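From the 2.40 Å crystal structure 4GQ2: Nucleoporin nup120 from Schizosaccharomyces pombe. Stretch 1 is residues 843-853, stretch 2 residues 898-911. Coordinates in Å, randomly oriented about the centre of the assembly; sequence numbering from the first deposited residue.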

# COMPACT_ATOMS: atom_id res chain seq x y z
N VAL A 843 -5.92 -21.44 -9.70
CA VAL A 843 -4.67 -22.12 -10.02
C VAL A 843 -4.20 -21.76 -11.45
O VAL A 843 -3.02 -21.48 -11.67
CB VAL A 843 -4.78 -23.64 -9.80
CG1 VAL A 843 -3.44 -24.33 -10.06
CG2 VAL A 843 -5.23 -23.94 -8.37
N TYR A 844 -5.15 -21.73 -12.38
CA TYR A 844 -4.88 -21.31 -13.75
C TYR A 844 -4.34 -19.89 -13.76
O TYR A 844 -3.39 -19.57 -14.49
CB TYR A 844 -6.15 -21.42 -14.60
CG TYR A 844 -6.02 -20.84 -15.99
CD1 TYR A 844 -5.31 -21.52 -16.99
CD2 TYR A 844 -6.59 -19.61 -16.32
CE1 TYR A 844 -5.19 -21.00 -18.26
CE2 TYR A 844 -6.46 -19.08 -17.60
CZ TYR A 844 -5.76 -19.78 -18.56
OH TYR A 844 -5.61 -19.27 -19.83
N LEU A 845 -4.93 -19.04 -12.93
CA LEU A 845 -4.47 -17.65 -12.84
C LEU A 845 -3.09 -17.55 -12.17
O LEU A 845 -2.27 -16.73 -12.59
CB LEU A 845 -5.52 -16.77 -12.14
CG LEU A 845 -5.24 -15.28 -11.93
CD1 LEU A 845 -5.19 -14.49 -13.24
CD2 LEU A 845 -6.30 -14.73 -10.99
N LYS A 846 -2.83 -18.38 -11.16
CA LYS A 846 -1.48 -18.49 -10.59
C LYS A 846 -0.47 -18.77 -11.71
O LYS A 846 0.58 -18.15 -11.78
CB LYS A 846 -1.40 -19.60 -9.55
CG LYS A 846 -2.18 -19.34 -8.27
CD LYS A 846 -1.92 -20.39 -7.21
CE LYS A 846 -0.49 -20.33 -6.69
NZ LYS A 846 -0.31 -21.11 -5.43
N ALA A 847 -0.84 -19.68 -12.61
CA ALA A 847 0.02 -20.05 -13.73
C ALA A 847 0.29 -18.88 -14.68
O ALA A 847 1.43 -18.64 -15.08
CB ALA A 847 -0.59 -21.23 -14.48
N LEU A 848 -0.76 -18.15 -15.05
CA LEU A 848 -0.60 -16.97 -15.90
C LEU A 848 0.29 -15.91 -15.26
O LEU A 848 1.09 -15.28 -15.95
CB LEU A 848 -1.95 -16.36 -16.23
CG LEU A 848 -2.98 -17.16 -17.03
CD1 LEU A 848 -4.22 -16.31 -17.10
CD2 LEU A 848 -2.48 -17.49 -18.43
N ILE A 849 0.13 -15.69 -13.96
CA ILE A 849 0.92 -14.69 -13.23
C ILE A 849 2.40 -15.11 -13.25
O ILE A 849 3.27 -14.32 -13.62
CB ILE A 849 0.42 -14.51 -11.78
CG1 ILE A 849 -0.98 -13.89 -11.75
CG2 ILE A 849 1.40 -13.65 -10.97
CD1 ILE A 849 -1.75 -14.20 -10.48
N TYR A 850 2.68 -16.36 -12.88
CA TYR A 850 4.05 -16.86 -12.94
C TYR A 850 4.59 -16.74 -14.35
O TYR A 850 5.75 -16.38 -14.53
CB TYR A 850 4.14 -18.32 -12.51
CG TYR A 850 4.00 -18.57 -11.03
CD1 TYR A 850 4.76 -17.86 -10.09
CD2 TYR A 850 3.16 -19.57 -10.58
CE1 TYR A 850 4.63 -18.12 -8.73
CE2 TYR A 850 3.03 -19.84 -9.24
CZ TYR A 850 3.76 -19.12 -8.32
OH TYR A 850 3.58 -19.42 -6.99
N LEU A 851 3.75 -17.04 -15.35
CA LEU A 851 4.19 -16.99 -16.74
C LEU A 851 4.67 -15.59 -17.05
O LEU A 851 5.76 -15.41 -17.59
CB LEU A 851 3.06 -17.40 -17.69
CG LEU A 851 3.33 -18.49 -18.73
CD1 LEU A 851 2.37 -18.34 -19.90
CD2 LEU A 851 4.77 -18.52 -19.21
N LYS A 852 3.86 -14.60 -16.68
CA LYS A 852 4.19 -13.19 -16.90
C LYS A 852 5.40 -12.71 -16.09
O LYS A 852 6.03 -11.72 -16.44
CB LYS A 852 2.98 -12.29 -16.63
CG LYS A 852 1.86 -12.43 -17.66
CD LYS A 852 2.26 -11.84 -19.01
CE LYS A 852 1.18 -12.08 -20.05
NZ LYS A 852 1.68 -11.79 -21.42
N SER A 853 5.72 -13.42 -15.01
CA SER A 853 6.80 -13.02 -14.10
C SER A 853 8.10 -13.76 -14.39
O SER A 853 9.03 -13.72 -13.59
CB SER A 853 6.36 -13.23 -12.65
OG SER A 853 5.15 -12.54 -12.40
N CYS A 898 -8.61 -29.58 -25.49
CA CYS A 898 -8.78 -28.14 -25.72
C CYS A 898 -7.91 -27.32 -24.77
O CYS A 898 -7.25 -26.36 -25.19
CB CYS A 898 -10.25 -27.73 -25.57
SG CYS A 898 -11.32 -28.25 -26.94
N TYR A 899 -7.92 -27.71 -23.50
CA TYR A 899 -7.12 -27.09 -22.46
C TYR A 899 -5.64 -27.22 -22.80
O TYR A 899 -4.92 -26.22 -22.80
CB TYR A 899 -7.47 -27.70 -21.09
CG TYR A 899 -6.62 -27.22 -19.93
CD1 TYR A 899 -6.70 -25.91 -19.47
CD2 TYR A 899 -5.75 -28.10 -19.26
CE1 TYR A 899 -5.93 -25.48 -18.40
CE2 TYR A 899 -4.98 -27.68 -18.19
CZ TYR A 899 -5.07 -26.37 -17.77
OH TYR A 899 -4.31 -25.93 -16.71
N TYR A 900 -5.19 -28.44 -23.10
CA TYR A 900 -3.79 -28.67 -23.47
C TYR A 900 -3.38 -27.95 -24.76
O TYR A 900 -2.24 -27.47 -24.87
CB TYR A 900 -3.47 -30.17 -23.56
CG TYR A 900 -3.42 -30.89 -22.22
CD1 TYR A 900 -2.93 -30.26 -21.08
CD2 TYR A 900 -3.85 -32.21 -22.11
CE1 TYR A 900 -2.88 -30.92 -19.85
CE2 TYR A 900 -3.80 -32.88 -20.89
CZ TYR A 900 -3.32 -32.23 -19.77
OH TYR A 900 -3.27 -32.89 -18.57
N LEU A 901 -4.30 -27.86 -25.73
CA LEU A 901 -4.10 -27.04 -26.94
C LEU A 901 -3.92 -25.57 -26.56
O LEU A 901 -2.99 -24.90 -27.04
CB LEU A 901 -5.27 -27.17 -27.91
CG LEU A 901 -5.04 -27.12 -29.43
CD1 LEU A 901 -6.26 -26.54 -30.15
CD2 LEU A 901 -3.78 -26.38 -29.87
N HIS A 902 -4.82 -25.06 -25.73
CA HIS A 902 -4.71 -23.69 -25.26
C HIS A 902 -3.39 -23.42 -24.58
O HIS A 902 -2.73 -22.43 -24.86
CB HIS A 902 -5.85 -23.35 -24.32
CG HIS A 902 -5.68 -22.02 -23.64
ND1 HIS A 902 -5.52 -21.90 -22.31
CD2 HIS A 902 -5.61 -20.73 -24.16
CE1 HIS A 902 -5.38 -20.60 -22.00
NE2 HIS A 902 -5.44 -19.89 -23.13
N LEU A 903 -3.00 -24.32 -23.69
CA LEU A 903 -1.72 -24.21 -23.00
C LEU A 903 -0.56 -24.19 -23.97
O LEU A 903 0.33 -23.35 -23.86
CB LEU A 903 -1.55 -25.34 -21.99
CG LEU A 903 -2.49 -25.23 -20.79
CD1 LEU A 903 -1.98 -26.11 -19.66
CD2 LEU A 903 -2.59 -23.78 -20.34
N SER A 904 -0.58 -25.10 -24.94
CA SER A 904 0.44 -25.15 -25.98
C SER A 904 0.65 -23.80 -26.65
O SER A 904 1.78 -23.30 -26.71
CB SER A 904 0.09 -26.20 -27.03
OG SER A 904 1.12 -26.29 -27.99
N LYS A 905 -0.44 -23.19 -27.12
CA LYS A 905 -0.39 -21.89 -27.80
C LYS A 905 0.07 -20.79 -26.84
O LYS A 905 0.69 -19.81 -27.28
CB LYS A 905 -1.76 -21.52 -28.40
CG LYS A 905 -2.27 -22.45 -29.49
CD LYS A 905 -3.78 -22.31 -29.69
CE LYS A 905 -4.13 -21.46 -30.91
NZ LYS A 905 -4.09 -22.26 -32.17
N LYS A 906 -0.23 -20.95 -25.55
CA LYS A 906 0.11 -19.94 -24.56
C LYS A 906 1.59 -20.00 -24.20
O LYS A 906 2.25 -18.97 -24.13
CB LYS A 906 -0.76 -20.08 -23.30
CG LYS A 906 -0.78 -18.84 -22.43
CD LYS A 906 -1.72 -17.79 -23.02
CE LYS A 906 -1.42 -16.40 -22.49
NZ LYS A 906 -1.89 -15.38 -23.46
N LEU A 907 2.11 -21.20 -23.97
CA LEU A 907 3.54 -21.35 -23.74
C LEU A 907 4.33 -20.88 -24.96
O LEU A 907 5.43 -20.35 -24.83
CB LEU A 907 3.89 -22.79 -23.38
CG LEU A 907 3.77 -23.30 -21.93
CD1 LEU A 907 4.45 -22.38 -20.93
CD2 LEU A 907 2.32 -23.55 -21.54
N PHE A 908 3.73 -21.07 -26.14
CA PHE A 908 4.35 -20.70 -27.42
C PHE A 908 4.56 -19.20 -27.55
O PHE A 908 5.61 -18.76 -28.01
CB PHE A 908 3.51 -21.24 -28.60
CG PHE A 908 4.08 -20.91 -29.95
CD1 PHE A 908 5.07 -21.72 -30.52
CD2 PHE A 908 3.64 -19.79 -30.66
CE1 PHE A 908 5.61 -21.42 -31.76
CE2 PHE A 908 4.18 -19.49 -31.91
CZ PHE A 908 5.16 -20.30 -32.46
N GLU A 909 3.56 -18.42 -27.13
CA GLU A 909 3.64 -16.96 -27.19
C GLU A 909 4.78 -16.44 -26.31
O GLU A 909 5.42 -15.44 -26.64
CB GLU A 909 2.32 -16.31 -26.76
CG GLU A 909 1.18 -16.45 -27.76
CD GLU A 909 -0.19 -16.21 -27.13
OE1 GLU A 909 -0.33 -15.29 -26.30
OE2 GLU A 909 -1.13 -16.96 -27.48
N GLU A 910 5.02 -17.14 -25.20
CA GLU A 910 6.05 -16.76 -24.24
C GLU A 910 7.40 -17.40 -24.57
O GLU A 910 8.35 -17.29 -23.79
CB GLU A 910 5.61 -17.12 -22.82
CG GLU A 910 4.30 -16.47 -22.39
CD GLU A 910 4.43 -14.98 -22.08
OE1 GLU A 910 3.51 -14.22 -22.44
OE2 GLU A 910 5.44 -14.57 -21.46
N SER A 911 7.46 -18.06 -25.73
CA SER A 911 8.70 -18.65 -26.26
C SER A 911 9.22 -19.79 -25.40
O SER A 911 10.42 -20.08 -25.39
CB SER A 911 9.78 -17.58 -26.47
OG SER A 911 9.25 -16.43 -27.13

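Both stretches are helical, residues 843-852 in the first and 898-909 in the second, and their axes run nearly parallel, with 19° between the N-to-C directions and a closest approach of 11.6 Å. The backbones draw together toward the C-terminal ends: the CA-CA distance falls from 10.2 Å for Tyr-844 and Leu-903 to 9.2 Å for Leu-848 and Lys-906, then to 7.7 Å for Leu-851 and Glu-910. Regular i to i+4 bonding supports the first helix, as in Leu-851 N to Ala-847 O at 2.8 Å. In the second it loosens at the end, where Glu-910 N makes only weak bonds, to Lys-906 O (3.5 Å) and Leu-907 O (3.3 Å), and Glu-910 is the first residue to leave helical phi/psi.

At this separation the side chains must span the gap. Tyr-844 (chi1 t) points toward the second helix and packs its CD1 4.2 Å from Tyr-899 CE1, while its CE1 lies 4.3 Å from Leu-903 CD2, which sits at the ring edge. The rings of Tyr-844 and His-902 meet rim to rim, their centroids 5.8 Å apart and planes at 40°, so neither stacks over the other.

Leu-851, with 90 Å² covered, is the most extensively buried by this contact. Its CD2 is 4.2 Å from Leu-907 CD1, and its CD1 is 4.1 Å from Lys-906 CG and 3.7 Å from Glu-910 CG; the aliphatic parts of two charged residues thus extend the apolar packing. Leu-848 CD2 reaches Lys-906 CE at 4.3 Å.

The polar link lies where the backbones are closest. Lys-852 NZ donates a hydrogen bond to Glu-910 OE1 at 3.2 Å, within a salt bridge. Although the CA-to-CB bond of Lys-852 points sideways, its extended chi3 and chi4 (both t) help carry the ammonium group across.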